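Local coordinates for protein dally-like, isoform A (Drosophila melanogaster, PDB 6XTZ) that binds Wnt and Hedgehog family proteins as a GPI-anchored cell-surface glypican, and shields the Wnt palmitoleate lipid so that signalling can act at a distance, at residues Leu140-Tyr151 against Pro186-Lys194; Cys171-Pro181 against Ile314-Cys322. The protein carries 5 engineered substitutions. All coordinates share one frame; numbering follows the deposited sequence.

How the interactions relate
Following the chain from the N terminus, helix 139-158 supplies residues 140-151, helix 169-176 and the turn after it supply 171-181, helix 185-216 supplies 186-194, and helix 296-322 supplies 314-322. Interaction 1 closes a loop of 34 residues, interaction 2 a much longer one of 132, and the two cross because their segments alternate along the chain. Their centres lie about 17 Å apart on the same side of the chain's centre. Asn-148 and Ser-173 probably share a hydrogen bond, Asp-187 and Lys-180 form a salt bridge, and Tyr-151 packs on Met-176 and Pro-181. The lipid-binding helix pair of 140-151 and 186-194 is thus tied, through 171-181, to residues 314-322.

Interaction 1: residues Leu140-Tyr151 against Pro186-Lys194; sequences LEVMDKFFNTLY and PDKLSVQIK. With O18 (O-palmitoleoyl serine), chain H.
Phe-147 and Pro-186 meet at one end of an antiparallel helix pair within the all-helical glypican fold, beside the pocket for the palmitoleoyl chain. The axes of the two segments come within 9.6 Å, with 149° between their directions. Apolar contacts carry most of the interface. Pro-186 CB sits almost squarely over the Phe-147 ring, 3.4 Å from its centroid, a CH-pi contact; Phe-146 CD2 covers the opposite face, so the ring is sandwiched. Leu-189 CD2 comes to its edge. Met-143, bent at chi2 (-62°) and chi3, folds its methyl back over Ser-190, where CE also meets Ile-193 CD1 at 3.9 Å. At the far end Leu-140 lays CD2 against Lys-194 CB, 3.7 Å away.

The lipid's terminal methyl, C16, reaches Leu-189 CD2 at 3.7 Å and approaches the Phe-146 ring at its edge; both residues belong to the ligand pocket. Helix 118-134 packs on Phe-146 from elsewhere in the fold.

No direct hydrogen bond joins the two segments; their polar atoms are bridged by water. One water lies within hydrogen-bonding distance of Asp-144 OD1, Asp-187 OD1 and Ser-190 OG, bridging two carboxylates that would otherwise probably repel; a second links Asp-187 OD1 to Tyr-151 OH. Lys-180 forms a salt bridge with the other oxygen of Asp-187. Ser-190 turns its hydroxyl back along its own helix: OG lies near the Phe-147 ring edge and donates to Pro-186 O at 2.8 Å, from 41° above the carbonyl plane, while Ser-190 N reaches that oxygen from the opposite face.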
loop_
_atom_site.group_PDB
_atom_site.type_symbol
_atom_site.label_atom_id
_atom_site.label_comp_id
_atom_site.label_asym_id
_atom_site.label_seq_id
_atom_site.Cartn_x
_atom_site.Cartn_y
_atom_site.Cartn_z
ATOM N N LEU A 140 6.288 16.355 18.871
ATOM C CA LEU A 140 6.302 17.770 19.229
ATOM C C LEU A 140 6.488 17.959 20.729
ATOM O O LEU A 140 7.179 18.887 21.165
ATOM C CB LEU A 140 5.016 18.448 18.757
ATOM C CG LEU A 140 4.860 18.622 17.246
ATOM C CD1 LEU A 140 3.626 19.453 16.933
ATOM C CD2 LEU A 140 6.107 19.259 16.651
ATOM N N GLU A 141 5.884 17.083 21.534
ATOM C CA GLU A 141 6.069 17.158 22.979
ATOM C C GLU A 141 7.522 16.896 23.364
ATOM O O GLU A 141 8.088 17.608 24.203
ATOM C CB GLU A 141 5.138 16.165 23.674
ATOM C CG GLU A 141 5.350 16.040 25.170
ATOM C CD GLU A 141 4.471 14.972 25.791
ATOM O OE1 GLU A 141 3.342 14.768 25.297
ATOM O OE2 GLU A 141 4.911 14.329 26.768
ATOM N N VAL A 142 8.144 15.886 22.754
ATOM C CA VAL A 142 9.539 15.585 23.058
ATOM C C VAL A 142 10.450 16.702 22.557
ATOM O O VAL A 142 11.435 17.060 23.216
ATOM C CB VAL A 142 9.930 14.218 22.467
ATOM C CG1 VAL A 142 11.406 13.941 22.690
ATOM C CG2 VAL A 142 9.087 13.114 23.088
ATOM N N MET A 143 10.137 17.272 21.392
ATOM C CA MET A 143 10.949 18.365 20.865
ATOM C C MET A 143 10.859 19.600 21.754
ATOM O O MET A 143 11.868 20.275 21.989
ATOM C CB MET A 143 10.519 18.703 19.438
ATOM C CG MET A 143 10.830 17.628 18.407
ATOM S SD MET A 143 12.591 17.292 18.244
ATOM C CE MET A 143 13.219 18.925 17.856
ATOM N N ASP A 144 9.662 19.912 22.256
ATOM C CA ASP A 144 9.504 21.086 23.108
ATOM C C ASP A 144 10.244 20.919 24.428
ATOM O O ASP A 144 10.868 21.866 24.921
ATOM C CB ASP A 144 8.020 21.365 23.352
ATOM C CG ASP A 144 7.293 21.797 22.093
ATOM O OD1 ASP A 144 7.960 22.299 21.163
ATOM O OD2 ASP A 144 6.055 21.637 22.031
ATOM N N LYS A 145 10.188 19.722 25.019
ATOM C CA LYS A 145 10.948 19.469 26.238
ATOM C C LYS A 145 12.446 19.474 25.973
ATOM O O LYS A 145 13.234 19.794 26.870
ATOM C CB LYS A 145 10.524 18.139 26.863
ATOM C CG LYS A 145 9.083 18.110 27.347
ATOM C CD LYS A 145 8.774 16.815 28.081
ATOM C CE LYS A 145 7.362 16.826 28.645
ATOM N NZ LYS A 145 7.044 15.565 29.373
ATOM N N PHE A 146 12.855 19.124 24.751
ATOM C CA PHE A 146 14.269 19.168 24.394
ATOM C C PHE A 146 14.796 20.598 24.427
ATOM O O PHE A 146 15.830 20.877 25.044
ATOM C CB PHE A 146 14.470 18.544 23.014
ATOM C CG PHE A 146 15.849 18.728 22.453
ATOM C CD1 PHE A 146 16.922 18.013 22.960
ATOM C CD2 PHE A 146 16.069 19.599 21.400
ATOM C CE1 PHE A 146 18.191 18.176 22.437
ATOM C CE2 PHE A 146 17.336 19.767 20.871
ATOM C CZ PHE A 146 18.398 19.055 21.392
ATOM N N PHE A 147 14.093 21.522 23.770
ATOM C CA PHE A 147 14.546 22.907 23.754
ATOM C C PHE A 147 14.322 23.590 25.095
ATOM O O PHE A 147 15.078 24.497 25.457
ATOM C CB PHE A 147 13.849 23.679 22.634
ATOM C CG PHE A 147 14.337 23.321 21.262
ATOM C CD1 PHE A 147 15.574 23.760 20.819
ATOM C CD2 PHE A 147 13.563 22.545 20.416
ATOM C CE1 PHE A 147 16.030 23.432 19.556
ATOM C CE2 PHE A 147 14.014 22.212 19.153
ATOM C CZ PHE A 147 15.248 22.655 18.722
ATOM N N ASN A 148 13.297 23.172 25.844
ATOM C CA ASN A 148 13.093 23.720 27.182
ATOM C C ASN A 148 14.291 23.432 28.078
ATOM O O ASN A 148 14.736 24.305 28.831
ATOM C CB ASN A 148 11.815 23.150 27.798
ATOM C CG ASN A 148 11.538 23.705 29.182
ATOM O OD1 ASN A 148 11.989 23.154 30.187
ATOM N ND2 ASN A 148 10.792 24.801 29.241
ATOM N N THR A 149 14.824 22.209 28.007
ATOM C CA THR A 149 16.039 21.887 28.748
ATOM C C THR A 149 17.209 22.736 28.268
ATOM O O THR A 149 18.010 23.218 29.079
ATOM C CB THR A 149 16.358 20.399 28.612
ATOM O OG1 THR A 149 15.276 19.628 29.148
ATOM C CG2 THR A 149 17.635 20.049 29.357
ATOM N N LEU A 150 17.319 22.940 26.954
ATOM C CA LEU A 150 18.348 23.832 26.429
ATOM C C LEU A 150 18.118 25.268 26.883
ATOM O O LEU A 150 19.076 26.001 27.154
ATOM C CB LEU A 150 18.387 23.751 24.902
ATOM C CG LEU A 150 19.428 22.823 24.270
ATOM C CD1 LEU A 150 19.365 21.432 24.875
ATOM C CD2 LEU A 150 19.235 22.759 22.763
ATOM N N TYR A 151 16.853 25.690 26.967
ATOM C CA TYR A 151 16.553 27.032 27.455
ATOM C C TYR A 151 17.031 27.214 28.889
ATOM O O TYR A 151 17.530 28.284 29.257
ATOM C CB TYR A 151 15.051 27.310 27.357
ATOM C CG TYR A 151 14.503 27.395 25.948
ATOM C CD1 TYR A 151 15.346 27.558 24.855
ATOM C CD2 TYR A 151 13.136 27.316 25.713
ATOM C CE1 TYR A 151 14.841 27.637 23.569
ATOM C CE2 TYR A 151 12.623 27.394 24.434
ATOM C CZ TYR A 151 13.478 27.554 23.365
ATOM O OH TYR A 151 12.967 27.631 22.088
ATOM N N PRO A 186 13.962 27.050 17.013
ATOM C CA PRO A 186 13.540 25.752 17.568
ATOM C C PRO A 186 12.173 25.299 17.087
ATOM O O PRO A 186 11.995 24.115 16.770
ATOM C CB PRO A 186 13.551 26.000 19.082
ATOM C CG PRO A 186 14.525 27.105 19.271
ATOM C CD PRO A 186 14.329 27.997 18.087
ATOM N N ASP A 187 11.198 26.208 17.024
ATOM C CA ASP A 187 9.857 25.825 16.591
ATOM C C ASP A 187 9.848 25.392 15.131
ATOM O O ASP A 187 9.197 24.402 14.777
ATOM C CB ASP A 187 8.881 26.979 16.817
ATOM C CG ASP A 187 8.636 27.253 18.288
ATOM O OD1 ASP A 187 8.665 26.293 19.087
ATOM O OD2 ASP A 187 8.417 28.430 18.646
ATOM N N LYS A 188 10.560 26.119 14.266
ATOM C CA LYS A 188 10.625 25.726 12.863
ATOM C C LYS A 188 11.330 24.386 12.701
ATOM O O LYS A 188 10.932 23.562 11.870
ATOM C CB LYS A 188 11.329 26.805 12.041
ATOM C CG LYS A 188 10.507 28.068 11.826
ATOM C CD LYS A 188 11.282 29.090 11.009
ATOM C CE LYS A 188 10.421 30.294 10.661
ATOM N NZ LYS A 188 9.277 29.929 9.784
ATOM N N LEU A 189 12.376 24.146 13.493
ATOM C CA LEU A 189 13.106 22.888 13.389
ATOM C C LEU A 189 12.300 21.732 13.969
ATOM O O LEU A 189 12.336 20.616 13.440
ATOM C CB LEU A 189 14.459 23.010 14.090
ATOM C CG LEU A 189 15.424 21.833 13.956
ATOM C CD1 LEU A 189 15.783 21.594 12.498
ATOM C CD2 LEU A 189 16.676 22.080 14.782
ATOM N N SER A 190 11.560 21.981 15.053
ATOM C CA SER A 190 10.771 20.920 15.670
ATOM C C SER A 190 9.671 20.431 14.736
ATOM O O SER A 190 9.391 19.229 14.671
ATOM C CB SER A 190 10.170 21.406 16.987
ATOM O OG SER A 190 11.183 21.740 17.918
ATOM N N VAL A 191 9.034 21.348 14.005
ATOM C CA VAL A 191 7.963 20.951 13.099
ATOM C C VAL A 191 8.527 20.200 11.900
ATOM O O VAL A 191 7.975 19.177 11.477
ATOM C CB VAL A 191 7.145 22.180 12.664
ATOM C CG1 VAL A 191 6.070 21.771 11.671
ATOM C CG2 VAL A 191 6.522 22.852 13.872
ATOM N N GLN A 192 9.634 20.690 11.335
ATOM C CA GLN A 192 10.226 20.023 10.180
ATOM C C GLN A 192 10.745 18.636 10.535
ATOM O O GLN A 192 10.691 17.725 9.700
ATOM C CB GLN A 192 11.343 20.883 9.593
ATOM C CG GLN A 192 10.846 22.180 8.967
ATOM C CD GLN A 192 11.972 23.076 8.488
ATOM O OE1 GLN A 192 13.134 22.669 8.453
ATOM N NE2 GLN A 192 11.634 24.305 8.121
ATOM N N ILE A 193 11.241 18.451 11.760
ATOM C CA ILE A 193 11.649 17.119 12.197
ATOM C C ILE A 193 10.430 16.228 12.402
ATOM O O ILE A 193 10.414 15.065 11.978
ATOM C CB ILE A 193 12.502 17.213 13.475
ATOM C CG1 ILE A 193 13.866 17.837 13.167
ATOM C CG2 ILE A 193 12.674 15.841 14.112
ATOM C CD1 ILE A 193 14.754 17.983 14.382
ATOM N N LYS A 194 9.389 16.759 13.046
ATOM C CA LYS A 194 8.187 15.971 13.297
ATOM C C LYS A 194 7.534 15.535 11.992
ATOM O O LYS A 194 7.186 14.361 11.822
ATOM C CB LYS A 194 7.210 16.775 14.158
ATOM C CG LYS A 194 5.882 16.081 14.433
ATOM C CD LYS A 194 4.775 16.620 13.537
ATOM C CE LYS A 194 3.425 16.053 13.921
ATOM N NZ LYS A 194 2.350 16.530 13.003
HETATM C CA O18 H . 23.937 11.396 4.152
HETATM C CB O18 H . 24.368 11.357 5.609
HETATM C C1 O18 H . 23.702 12.595 7.513
HETATM C C2 O18 H . 22.527 13.121 8.281
HETATM C C3 O18 H . 21.427 12.089 8.496
HETATM C C4 O18 H . 20.369 12.561 9.483
HETATM C C5 O18 H . 19.334 11.509 9.843
HETATM C C6 O18 H . 18.382 11.938 10.949
HETATM C C7 O18 H . 19.067 12.252 12.268
HETATM C C8 O18 H . 18.117 12.719 13.368
HETATM C C9 O18 H . 17.453 14.026 13.064
HETATM C C10 O18 H . 17.669 15.171 13.683
HETATM C C11 O18 H . 18.625 15.402 14.812
HETATM C C12 O18 H . 18.370 16.709 15.559
HETATM C C13 O18 H . 19.392 17.003 16.647
HETATM C C14 O18 H . 19.116 18.274 17.437
HETATM C C15 O18 H . 19.102 19.540 16.603
HETATM C C16 O18 H . 18.919 20.794 17.430
HETATM C C O18 H . 22.816 10.359 4.103
HETATM N N O18 H . 23.455 12.712 3.769
HETATM O OG O18 H . 23.319 11.926 6.424
HETATM O O11 O18 H . 24.851 12.749 7.831
HETATM O O O18 H . 22.817 9.479 3.246
HETATM O O HOH W 1 10.044 23.614 20.007
HETATM O O HOH W 2 10.439 26.110 21.391
#

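Interaction 2: residues Cys171-Pro181 against Ile314-Cys322; sequences CVSEHMKELKP and ITNRVFQGC
Cys-171 and Cys-322 are joined by a disulfide, SG to SG 2.0 Å with chi3 of -87°, fastening helix 169-176 to the 314-322 part of helix 296-322. The two helical pieces approach to 9.7 Å between axes and are splayed by 121°. Cys-171 reaches the bond with SG anti to its backbone N, whereas Cys-322 SG is anti to its carbonyl carbon.

A sulfur-aromatic contact backs this bridge. The His-175 ring presents one face to both sulfurs, and Cys-322 SG stands 3.6 Å from its centroid, displaced toward the rim on the side of ND1 and CE1. Gln-320 O and Gly-321 CA lie at the ring's edge. The glycine's positive phi, 108°, suits the turn that brings the backbone past the imidazole to Cys-322.

Apolar side chains fill the other end. Ile-314 extends CD1 to Pro-181 CG at 3.5 Å and to the methyl of Met-176, which also touches Val-318 CG2; the Met-176 and Ile-314 side chains cross at about a right angle. Leu-179 divides its branches: CD1 packs on Ile-314 CG1 at 3.6 Å, and CD2 lies over one face of the guanidinium of Arg-317, whose chain is extended. Nearer the disulfide, Val-172 CG2 meets Val-318 CG1 more loosely, 4.2 Å apart.

From helix 139-158, Phe-155 covers Val-318. Alongside a partly buried apolar patch, then, the cystine staples two sequence-distant helices, an arrangement characteristic of the disulfide-reinforced, elongated helical fold of glypicans.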
loop_
_atom_site.group_PDB
_atom_site.type_symbol
_atom_site.label_atom_id
_atom_site.label_comp_id
_atom_site.label_asym_id
_atom_site.label_seq_id
_atom_site.Cartn_x
_atom_site.Cartn_y
_atom_site.Cartn_z
ATOM N N CYS A 171 10.547 27.087 38.091
ATOM C CA CYS A 171 10.055 28.386 37.651
ATOM C C CYS A 171 10.705 28.793 36.336
ATOM O O CYS A 171 10.039 29.333 35.446
ATOM C CB CYS A 171 10.313 29.437 38.731
ATOM S SG CYS A 171 9.549 31.049 38.416
ATOM N N VAL A 172 12.007 28.532 36.192
ATOM C CA VAL A 172 12.684 28.806 34.928
ATOM C C VAL A 172 12.120 27.921 33.825
ATOM O O VAL A 172 11.891 28.377 32.699
ATOM C CB VAL A 172 14.206 28.620 35.080
ATOM C CG1 VAL A 172 14.914 28.930 33.769
ATOM C CG2 VAL A 172 14.739 29.497 36.199
ATOM N N SER A 173 11.876 26.645 34.134
ATOM C CA SER A 173 11.301 25.739 33.144
ATOM C C SER A 173 9.904 26.188 32.737
ATOM O O SER A 173 9.570 26.218 31.548
ATOM C CB SER A 173 11.271 24.313 33.695
ATOM O OG SER A 173 10.755 23.406 32.735
ATOM N N GLU A 174 9.070 26.548 33.718
ATOM C CA GLU A 174 7.719 27.001 33.410
ATOM C C GLU A 174 7.722 28.318 32.647
ATOM O O GLU A 174 6.859 28.536 31.789
ATOM C CB GLU A 174 6.903 27.136 34.697
ATOM C CG GLU A 174 6.311 25.829 35.200
ATOM C CD GLU A 174 5.164 25.339 34.334
ATOM O OE1 GLU A 174 4.568 26.163 33.608
ATOM O OE2 GLU A 174 4.859 24.128 34.379
ATOM N N HIS A 175 8.679 29.201 32.936
ATOM C CA HIS A 175 8.732 30.482 32.242
ATOM C C HIS A 175 9.368 30.361 30.863
ATOM O O HIS A 175 9.019 31.127 29.959
ATOM C CB HIS A 175 9.485 31.509 33.088
ATOM C CG HIS A 175 8.716 31.987 34.281
ATOM N ND1 HIS A 175 9.032 33.146 34.956
ATOM C CD2 HIS A 175 7.640 31.464 34.915
ATOM C CE1 HIS A 175 8.185 33.316 35.956
ATOM N NE2 HIS A 175 7.331 32.309 35.954
ATOM N N MET A 176 10.286 29.412 30.676
ATOM C CA MET A 176 10.867 29.190 29.358
ATOM C C MET A 176 9.886 28.559 28.380
ATOM O O MET A 176 10.180 28.513 27.180
ATOM C CB MET A 176 12.117 28.316 29.466
ATOM C CG MET A 176 13.333 29.035 30.030
ATOM S SD MET A 176 13.842 30.440 29.025
ATOM C CE MET A 176 15.243 31.033 29.969
ATOM N N LYS A 177 8.735 28.077 28.856
ATOM C CA LYS A 177 7.757 27.479 27.955
ATOM C C LYS A 177 7.121 28.525 27.048
ATOM O O LYS A 177 6.816 28.240 25.885
ATOM C CB LYS A 177 6.683 26.739 28.755
ATOM C CG LYS A 177 7.181 25.486 29.455
ATOM C CD LYS A 177 6.034 24.716 30.092
ATOM C CE LYS A 177 6.513 23.403 30.688
ATOM N NZ LYS A 177 5.386 22.603 31.244
ATOM N N GLU A 178 6.911 29.738 27.559
ATOM C CA GLU A 178 6.304 30.810 26.781
ATOM C C GLU A 178 7.326 31.740 26.141
ATOM O O GLU A 178 6.957 32.521 25.256
ATOM C CB GLU A 178 5.349 31.629 27.659
ATOM C CG GLU A 178 6.007 32.264 28.877
ATOM C CD GLU A 178 5.045 33.117 29.684
ATOM O OE1 GLU A 178 5.430 33.578 30.779
ATOM O OE2 GLU A 178 3.902 33.326 29.222
ATOM N N LEU A 179 8.587 31.676 26.554
ATOM C CA LEU A 179 9.629 32.526 26.001
ATOM C C LEU A 179 10.286 31.854 24.800
ATOM O O LEU A 179 10.234 30.634 24.631
ATOM C CB LEU A 179 10.678 32.851 27.065
ATOM C CG LEU A 179 10.161 33.621 28.282
ATOM C CD1 LEU A 179 11.237 33.745 29.349
ATOM C CD2 LEU A 179 9.651 34.993 27.866
ATOM N N LYS A 180 10.912 32.674 23.957
ATOM C CA LYS A 180 11.567 32.212 22.734
ATOM C C LYS A 180 12.999 32.732 22.705
ATOM O O LYS A 180 13.321 33.661 21.955
ATOM C CB LYS A 180 10.793 32.664 21.496
ATOM C CG LYS A 180 9.346 32.196 21.463
ATOM C CD LYS A 180 9.255 30.678 21.506
ATOM C CE LYS A 180 7.808 30.211 21.534
ATOM N NZ LYS A 180 7.704 28.741 21.743
ATOM N N PRO A 181 13.891 32.142 23.506
ATOM C CA PRO A 181 15.262 32.676 23.594
ATOM C C PRO A 181 16.030 32.606 22.285
ATOM O O PRO A 181 16.870 33.478 22.026
ATOM C CB PRO A 181 15.915 31.798 24.673
ATOM C CG PRO A 181 14.782 31.126 25.387
ATOM C CD PRO A 181 13.694 30.974 24.379
ATOM N N ILE A 314 15.811 38.711 28.156
ATOM C CA ILE A 314 15.127 37.559 28.736
ATOM C C ILE A 314 15.618 37.278 30.153
ATOM O O ILE A 314 14.835 36.837 31.003
ATOM C CB ILE A 314 15.278 36.324 27.831
ATOM C CG1 ILE A 314 14.397 35.187 28.345
ATOM C CG2 ILE A 314 16.730 35.870 27.755
ATOM C CD1 ILE A 314 14.517 33.920 27.548
ATOM N N THR A 315 16.898 37.530 30.443
ATOM C CA THR A 315 17.406 37.286 31.787
ATOM C C THR A 315 16.760 38.202 32.819
ATOM O O THR A 315 16.730 37.855 34.004
ATOM C CB THR A 315 18.929 37.447 31.823
ATOM O OG1 THR A 315 19.422 37.039 33.105
ATOM C CG2 THR A 315 19.326 38.896 31.574
ATOM N N ASN A 316 16.240 39.355 32.394
ATOM C CA ASN A 316 15.487 40.213 33.300
ATOM C C ASN A 316 14.042 39.751 33.440
ATOM O O ASN A 316 13.458 39.884 34.521
ATOM C CB ASN A 316 15.529 41.664 32.814
ATOM C CG ASN A 316 16.927 42.257 32.864
ATOM O OD1 ASN A 316 17.685 42.015 33.803
ATOM N ND2 ASN A 316 17.273 43.039 31.848
ATOM N N ARG A 317 13.458 39.207 32.370
ATOM C CA ARG A 317 12.084 38.724 32.446
ATOM C C ARG A 317 11.990 37.424 33.235
ATOM O O ARG A 317 10.937 37.123 33.810
ATOM C CB ARG A 317 11.515 38.544 31.037
ATOM C CG ARG A 317 10.020 38.272 30.992
ATOM C CD ARG A 317 9.504 38.274 29.561
ATOM N NE ARG A 317 8.100 37.883 29.483
ATOM C CZ ARG A 317 7.413 37.789 28.348
ATOM N NH1 ARG A 317 7.999 38.062 27.190
ATOM N NH2 ARG A 317 6.138 37.424 28.371
ATOM N N VAL A 318 13.074 36.646 33.279
ATOM C CA VAL A 318 13.076 35.425 34.079
ATOM C C VAL A 318 13.121 35.761 35.565
ATOM O O VAL A 318 12.429 35.135 36.377
ATOM C CB VAL A 318 14.246 34.515 33.661
ATOM C CG1 VAL A 318 14.386 33.349 34.626
ATOM C CG2 VAL A 318 14.039 34.007 32.245
ATOM N N PHE A 319 13.930 36.755 35.945
ATOM C CA PHE A 319 13.963 37.190 37.338
ATOM C C PHE A 319 12.599 37.686 37.799
ATOM O O PHE A 319 12.243 37.521 38.971
ATOM C CB PHE A 319 15.017 38.283 37.526
ATOM C CG PHE A 319 16.433 37.785 37.430
ATOM C CD1 PHE A 319 16.743 36.471 37.736
ATOM C CD2 PHE A 319 17.453 38.636 37.035
ATOM C CE1 PHE A 319 18.045 36.012 37.648
ATOM C CE2 PHE A 319 18.756 38.184 36.944
ATOM C CZ PHE A 319 19.052 36.870 37.252
ATOM N N GLN A 320 11.827 38.289 36.899
ATOM C CA GLN A 320 10.457 38.688 37.202
ATOM C C GLN A 320 9.571 37.450 37.229
ATOM O O GLN A 320 9.296 36.851 36.184
ATOM C CB GLN A 320 9.959 39.693 36.168
ATOM C CG GLN A 320 10.815 40.941 36.043
ATOM C CD GLN A 320 10.409 41.810 34.868
ATOM O OE1 GLN A 320 9.431 41.522 34.178
ATOM N NE2 GLN A 320 11.162 42.878 34.632
ATOM N N GLY A 321 9.126 37.058 38.421
ATOM C CA GLY A 321 8.289 35.892 38.602
ATOM C C GLY A 321 8.986 34.722 39.263
ATOM O O GLY A 321 8.305 33.834 39.792
ATOM N N CYS A 322 10.318 34.692 39.247
ATOM C CA CYS A 322 11.078 33.632 39.905
ATOM C C CYS A 322 11.945 34.177 41.030
ATOM O O CYS A 322 11.810 33.732 42.175
ATOM C CB CYS A 322 11.933 32.875 38.879
ATOM S SG CYS A 322 11.003 32.141 37.511
#